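Local coordinates for anthranilate synthase component I (Streptococcus pneumoniae serotype 4, PDB 5KCK), which is a first-component subunit of the anthranilate synthase family, built from layered antiparallel beta-sheets with helices packed around them, at residues Ile94-Tyr99 against Tyr250-Ala255; Ala145-Arg150 against Leu397-Asp402. One frame throughout, in Å; residues are numbered along the deposited sequence.

Contact 1: Ile94-Tyr99 against Tyr250-Ala255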
loop_
_atom_site.group_PDB
_atom_site.type_symbol
_atom_site.label_atom_id
_atom_site.label_comp_id
_atom_site.label_asym_id
_atom_site.label_seq_id
_atom_site.Cartn_x
_atom_site.Cartn_y
_atom_site.Cartn_z
ATOM N N ILE A 94 -9.212 17.011 17.375
ATOM C CA ILE A 94 -9.800 15.909 16.623
ATOM C C ILE A 94 -11.174 15.644 17.218
ATOM O O ILE A 94 -11.317 15.575 18.446
ATOM C CB ILE A 94 -8.906 14.652 16.673
ATOM C CG1 ILE A 94 -7.532 14.971 16.065
ATOM C CG2 ILE A 94 -9.566 13.452 15.965
ATOM C CD1 ILE A 94 -6.538 13.850 16.187
ATOM N N GLY A 95 -12.186 15.535 16.359
ATOM C CA GLY A 95 -13.560 15.421 16.835
ATOM C C GLY A 95 -14.543 15.653 15.707
ATOM O O GLY A 95 -14.229 15.422 14.539
ATOM N N PHE A 96 -15.743 16.108 16.072
ATOM C CA PHE A 96 -16.812 16.294 15.097
ATOM C C PHE A 96 -17.631 17.538 15.412
ATOM O O PHE A 96 -17.642 18.056 16.533
ATOM C CB PHE A 96 -17.769 15.094 15.038
ATOM C CG PHE A 96 -18.625 14.951 16.252
ATOM C CD1 PHE A 96 -18.183 14.216 17.340
ATOM C CD2 PHE A 96 -19.865 15.561 16.324
ATOM C CE1 PHE A 96 -18.967 14.084 18.471
ATOM C CE2 PHE A 96 -20.651 15.432 17.454
ATOM C CZ PHE A 96 -20.196 14.695 18.530
ATOM N N VAL A 97 -18.361 17.972 14.394
ATOM C CA VAL A 97 -19.354 19.032 14.486
ATOM C C VAL A 97 -20.674 18.428 14.022
ATOM O O VAL A 97 -20.781 17.945 12.886
ATOM C CB VAL A 97 -18.955 20.248 13.633
ATOM C CG1 VAL A 97 -20.042 21.286 13.621
ATOM C CG2 VAL A 97 -17.673 20.849 14.172
ATOM N N GLY A 98 -21.660 18.409 14.910
ATOM C CA GLY A 98 -22.934 17.811 14.568
ATOM C C GLY A 98 -23.695 18.634 13.545
ATOM O O GLY A 98 -23.499 19.838 13.401
ATOM N N TYR A 99 -24.576 17.950 12.815
ATOM C CA TYR A 99 -25.427 18.617 11.836
ATOM C C TYR A 99 -26.128 19.821 12.444
ATOM O O TYR A 99 -26.222 20.882 11.816
ATOM C CB TYR A 99 -26.441 17.609 11.299
ATOM C CG TYR A 99 -27.550 18.167 10.434
ATOM C CD1 TYR A 99 -28.750 18.609 11.002
ATOM C CD2 TYR A 99 -27.425 18.200 9.056
ATOM C CE1 TYR A 99 -29.786 19.100 10.211
ATOM C CE2 TYR A 99 -28.452 18.675 8.257
ATOM C CZ TYR A 99 -29.626 19.128 8.837
ATOM O OH TYR A 99 -30.633 19.606 8.041
ATOM N N TYR A 250 -19.300 7.166 24.588
ATOM C CA TYR A 250 -19.767 6.838 23.251
ATOM C C TYR A 250 -18.573 6.809 22.310
ATOM O O TYR A 250 -17.511 7.367 22.601
ATOM C CB TYR A 250 -20.851 7.810 22.752
ATOM C CG TYR A 250 -20.384 9.214 22.438
ATOM C CD1 TYR A 250 -20.208 10.150 23.448
ATOM C CD2 TYR A 250 -20.150 9.617 21.120
ATOM C CE1 TYR A 250 -19.791 11.444 23.163
ATOM C CE2 TYR A 250 -19.739 10.917 20.823
ATOM C CZ TYR A 250 -19.559 11.824 21.854
ATOM O OH TYR A 250 -19.139 13.112 21.595
ATOM N N GLN A 251 -18.743 6.101 21.197
ATOM C CA GLN A 251 -17.720 6.002 20.167
ATOM C C GLN A 251 -18.331 6.335 18.815
ATOM O O GLN A 251 -19.517 6.097 18.573
ATOM C CB GLN A 251 -17.075 4.597 20.089
ATOM C CG GLN A 251 -16.324 4.125 21.335
ATOM C CD GLN A 251 -17.249 3.708 22.454
ATOM O OE1 GLN A 251 -18.217 2.977 22.235
ATOM N NE2 GLN A 251 -16.970 4.186 23.660
ATOM N N ILE A 252 -17.496 6.854 17.928
ATOM C CA ILE A 252 -17.881 7.173 16.560
ATOM C C ILE A 252 -16.942 6.412 15.635
ATOM O O ILE A 252 -15.713 6.518 15.760
ATOM C CB ILE A 252 -17.840 8.686 16.307
ATOM C CG1 ILE A 252 -18.908 9.384 17.159
ATOM C CG2 ILE A 252 -18.054 9.007 14.831
ATOM C CD1 ILE A 252 -18.886 10.872 17.023
ATOM N N ILE A 253 -17.514 5.610 14.742
ATOM C CA ILE A 253 -16.752 4.748 13.846
ATOM C C ILE A 253 -17.277 4.959 12.437
ATOM O O ILE A 253 -18.475 4.779 12.188
ATOM C CB ILE A 253 -16.863 3.266 14.234
ATOM C CG1 ILE A 253 -16.733 3.091 15.748
ATOM C CG2 ILE A 253 -15.810 2.449 13.492
ATOM C CD1 ILE A 253 -16.972 1.652 16.233
ATOM N N GLY A 254 -16.395 5.317 11.511
ATOM C CA GLY A 254 -16.908 5.617 10.190
ATOM C C GLY A 254 -15.879 5.504 9.092
ATOM O O GLY A 254 -14.671 5.438 9.331
ATOM N N ALA A 255 -16.405 5.500 7.864
ATOM C CA ALA A 255 -15.626 5.368 6.642
ATOM C C ALA A 255 -16.225 6.283 5.569
ATOM O O ALA A 255 -16.616 5.857 4.488
ATOM C CB ALA A 255 -15.599 3.917 6.169
#
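The F96 ring meets Y250 and I252 together, and its CE1 atom touches both. F96 and Y250 reach toward each other from opposite directions. The Y250 hydroxyl lies at the edge of the phenylalanine ring, near its plane, with Y250 OH 3.3 Å from F96 CE1. The two rings are steeply inclined, with about 77° between their planes, and their nearest carbons, F96 CE1 and Y250 CE2, are 4.0 Å apart. I252 crosses the phenylalanine at roughly a right angle. Its chain is extended (chi2 177°), which carries CD1 to within 3.4 Å of F96 CD1 in an oblique approach. That same methyl lies in the plane of the Y250 ring, at its edge.

Y250 and I252 are two residues apart on an extended strand, so both side chains project from one side of it. No hydrogen bond crosses the contact: flat F96 and the branched, wholly apolar I252, which sends its CD1 arm forward, suit a buried apolar junction, while tyrosine adds a polar tip that is satisfied by a hydrogen bond with H122 ND1. H122 also pairs through its backbone with F96, so the hydroxyl reaches the strand beside F96.

Strand 92-97 runs between strands 121-126 and 393-398 of one large antiparallel sheet. Strand 250-254 lies between 242-246 and 411-415 of another, and the contact joins the two sheets in the interior.

Contact 2: Ala145-Arg150 against Leu397-Asp402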
loop_
_atom_site.group_PDB
_atom_site.type_symbol
_atom_site.label_atom_id
_atom_site.label_comp_id
_atom_site.label_asym_id
_atom_site.label_seq_id
_atom_site.Cartn_x
_atom_site.Cartn_y
_atom_site.Cartn_z
ATOM N N ALA A 145 4.702 20.821 23.062
ATOM C CA ALA A 145 4.318 21.691 24.174
ATOM C C ALA A 145 3.401 22.836 23.747
ATOM O O ALA A 145 3.321 23.848 24.448
ATOM C CB ALA A 145 5.555 22.245 24.876
ATOM N N LEU A 146 2.676 22.663 22.637
ATOM C CA LEU A 146 1.783 23.687 22.094
ATOM C C LEU A 146 0.839 24.264 23.139
ATOM O O LEU A 146 0.659 25.481 23.224
ATOM C CB LEU A 146 0.947 23.089 20.959
ATOM C CG LEU A 146 1.627 22.741 19.648
ATOM C CD1 LEU A 146 0.646 22.028 18.747
ATOM C CD2 LEU A 146 2.117 24.018 19.009
ATOM N N TYR A 147 0.173 23.399 23.900
ATOM C CA TYR A 147 -0.938 23.824 24.733
ATOM C C TYR A 147 -0.617 23.824 26.221
ATOM O O TYR A 147 -1.408 24.361 27.007
ATOM C CB TYR A 147 -2.165 22.936 24.457
ATOM C CG TYR A 147 -2.562 22.962 22.991
ATOM C CD1 TYR A 147 -3.167 24.087 22.437
ATOM C CD2 TYR A 147 -2.299 21.880 22.158
ATOM C CE1 TYR A 147 -3.521 24.126 21.085
ATOM C CE2 TYR A 147 -2.652 21.901 20.814
ATOM C CZ TYR A 147 -3.258 23.028 20.282
ATOM O OH TYR A 147 -3.592 23.055 18.954
ATOM N N SER A 148 0.526 23.263 26.622
ATOM C CA SER A 148 0.883 23.119 28.024
ATOM C C SER A 148 2.112 23.914 28.444
ATOM O O SER A 148 2.267 24.176 29.643
ATOM C CB SER A 148 1.149 21.643 28.348
ATOM O OG SER A 148 2.228 21.178 27.558
ATOM N N GLU A 149 2.982 24.295 27.504
ATOM C CA GLU A 149 4.308 24.850 27.802
ATOM C C GLU A 149 5.161 23.883 28.629
ATOM O O GLU A 149 5.998 24.310 29.425
ATOM C CB GLU A 149 4.207 26.212 28.498
ATOM C CG GLU A 149 3.157 27.141 27.893
ATOM C CD GLU A 149 3.490 27.589 26.481
ATOM O OE1 GLU A 149 4.676 27.867 26.206
ATOM O OE2 GLU A 149 2.562 27.665 25.645
ATOM N N ARG A 150 4.949 22.579 28.439
ATOM C CA ARG A 150 5.774 21.547 29.059
ATOM C C ARG A 150 7.256 21.795 28.798
ATOM O O ARG A 150 7.651 22.257 27.726
ATOM C CB ARG A 150 5.406 20.167 28.495
ATOM C CG ARG A 150 4.174 19.525 29.085
ATOM C CD ARG A 150 4.021 18.070 28.621
ATOM N NE ARG A 150 3.691 17.909 27.205
ATOM C CZ ARG A 150 3.691 16.735 26.570
ATOM N NH1 ARG A 150 4.008 15.623 27.226
ATOM N NH2 ARG A 150 3.376 16.667 25.279
ATOM N N LEU A 397 -8.836 19.834 13.255
ATOM C CA LEU A 397 -8.395 21.217 13.087
ATOM C C LEU A 397 -6.971 21.303 13.630
ATOM O O LEU A 397 -6.746 21.146 14.836
ATOM C CB LEU A 397 -9.321 22.192 13.812
ATOM C CG LEU A 397 -8.860 23.653 13.863
ATOM C CD1 LEU A 397 -8.999 24.326 12.483
ATOM C CD2 LEU A 397 -9.647 24.411 14.930
ATOM N N SER A 398 -6.014 21.535 12.745
ATOM C CA SER A 398 -4.620 21.560 13.144
ATOM C C SER A 398 -4.254 22.891 13.792
ATOM O O SER A 398 -4.817 23.944 13.474
ATOM C CB SER A 398 -3.716 21.309 11.946
ATOM O OG SER A 398 -2.361 21.385 12.328
ATOM N N ALA A 399 -3.283 22.828 14.707
ATOM C CA ALA A 399 -2.753 24.031 15.343
ATOM C C ALA A 399 -2.210 25.033 14.328
ATOM O O ALA A 399 -2.148 26.234 14.616
ATOM C CB ALA A 399 -1.660 23.644 16.337
ATOM N N THR A 400 -1.798 24.566 13.146
ATOM C CA THR A 400 -1.414 25.480 12.073
ATOM C C THR A 400 -2.586 26.299 11.546
ATOM O O THR A 400 -2.363 27.242 10.781
ATOM C CB THR A 400 -0.804 24.704 10.906
ATOM O OG1 THR A 400 -1.822 23.882 10.302
ATOM C CG2 THR A 400 0.347 23.830 11.386
ATOM N N GLY A 401 -3.820 25.955 11.910
ATOM C CA GLY A 401 -4.988 26.520 11.271
ATOM C C GLY A 401 -5.461 25.773 10.038
ATOM O O GLY A 401 -6.518 26.116 9.494
ATOM N N ASP A 402 -4.702 24.783 9.567
ATOM C CA ASP A 402 -5.192 23.872 8.545
ATOM C C ASP A 402 -6.323 23.017 9.109
ATOM O O ASP A 402 -6.460 22.837 10.324
ATOM C CB ASP A 402 -4.078 22.957 8.035
ATOM C CG ASP A 402 -3.089 23.677 7.144
ATOM O OD1 ASP A 402 -3.356 24.838 6.765
ATOM O OD2 ASP A 402 -2.046 23.075 6.813
#
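A tyrosine hydroxyl makes the closest approach here to a methyl group: Y147 OH lies 3.3 Å from A399 CB. The hydroxyl's hydrogen bond goes elsewhere, to the backbone oxygen of I78, so its polar partner lies outside the two segments and the approach to the alanine is a van der Waals one. Although the CB of Y147 does not point at the turn, the long ring carries its end there. The alanine methyl is also met by L146, whose CD1 comes to 3.7 Å from A399 CB. With CG beside the backbone N (chi1 -70°) and an extended chain beyond it, L146 runs out alongside the tyrosine. Its CB sits 3.6 Å above one face of the Y147 ring, offset toward the rim, so these successive residues reach the alanine side by side.

A399 occupies the second position of a type I turn, S398 to G401, that links strands 393-398 and 403-407. The turn is closed by G401 N to S398 O at 2.7 Å, and an ST turn overlaps its end, in which T400 OG1 accepts from D402 N at 3.1 Å. G401 has a positive phi (88°), where a CB would be jammed against the preceding carbonyl oxygen; glycine escapes this. A small alanine, its CB pointing toward 145-150, suits this corner because it lets both larger side chains come close.

On the 145-150 side, S148 OG accepts from R150 N in another ST turn, and R150 forms salt bridges with E127 and E143. Directional bonds thus shape each loop separately, whereas between the loops there is van der Waals contact alone. The interface is small and largely apolar, and the loops' positions are probably set chiefly by the hydrogen bonds and salt bridges within and around each.

From the N terminus, the chain first lays down residues 94-99 and then 145-150; it returns to the former at 250-255 and to the latter at 397-402. Contact 1 closes a loop of 150 intervening residues and contact 2 one of 246, and the two loops cross, since their segments alternate. Contact 1 ties the large antiparallel sheet to the seven-stranded one in the interior. Contact 2, farther out, joins the loop between strand 138-144 and helix 152-166 to the hairpin turn between 393-398 and 403-407, central strands of that large sheet. Strands 92-97 and 393-398 are neighbours in it, and although the contact centres lie about 21 Å apart, their nearest atoms are about 5 Å apart.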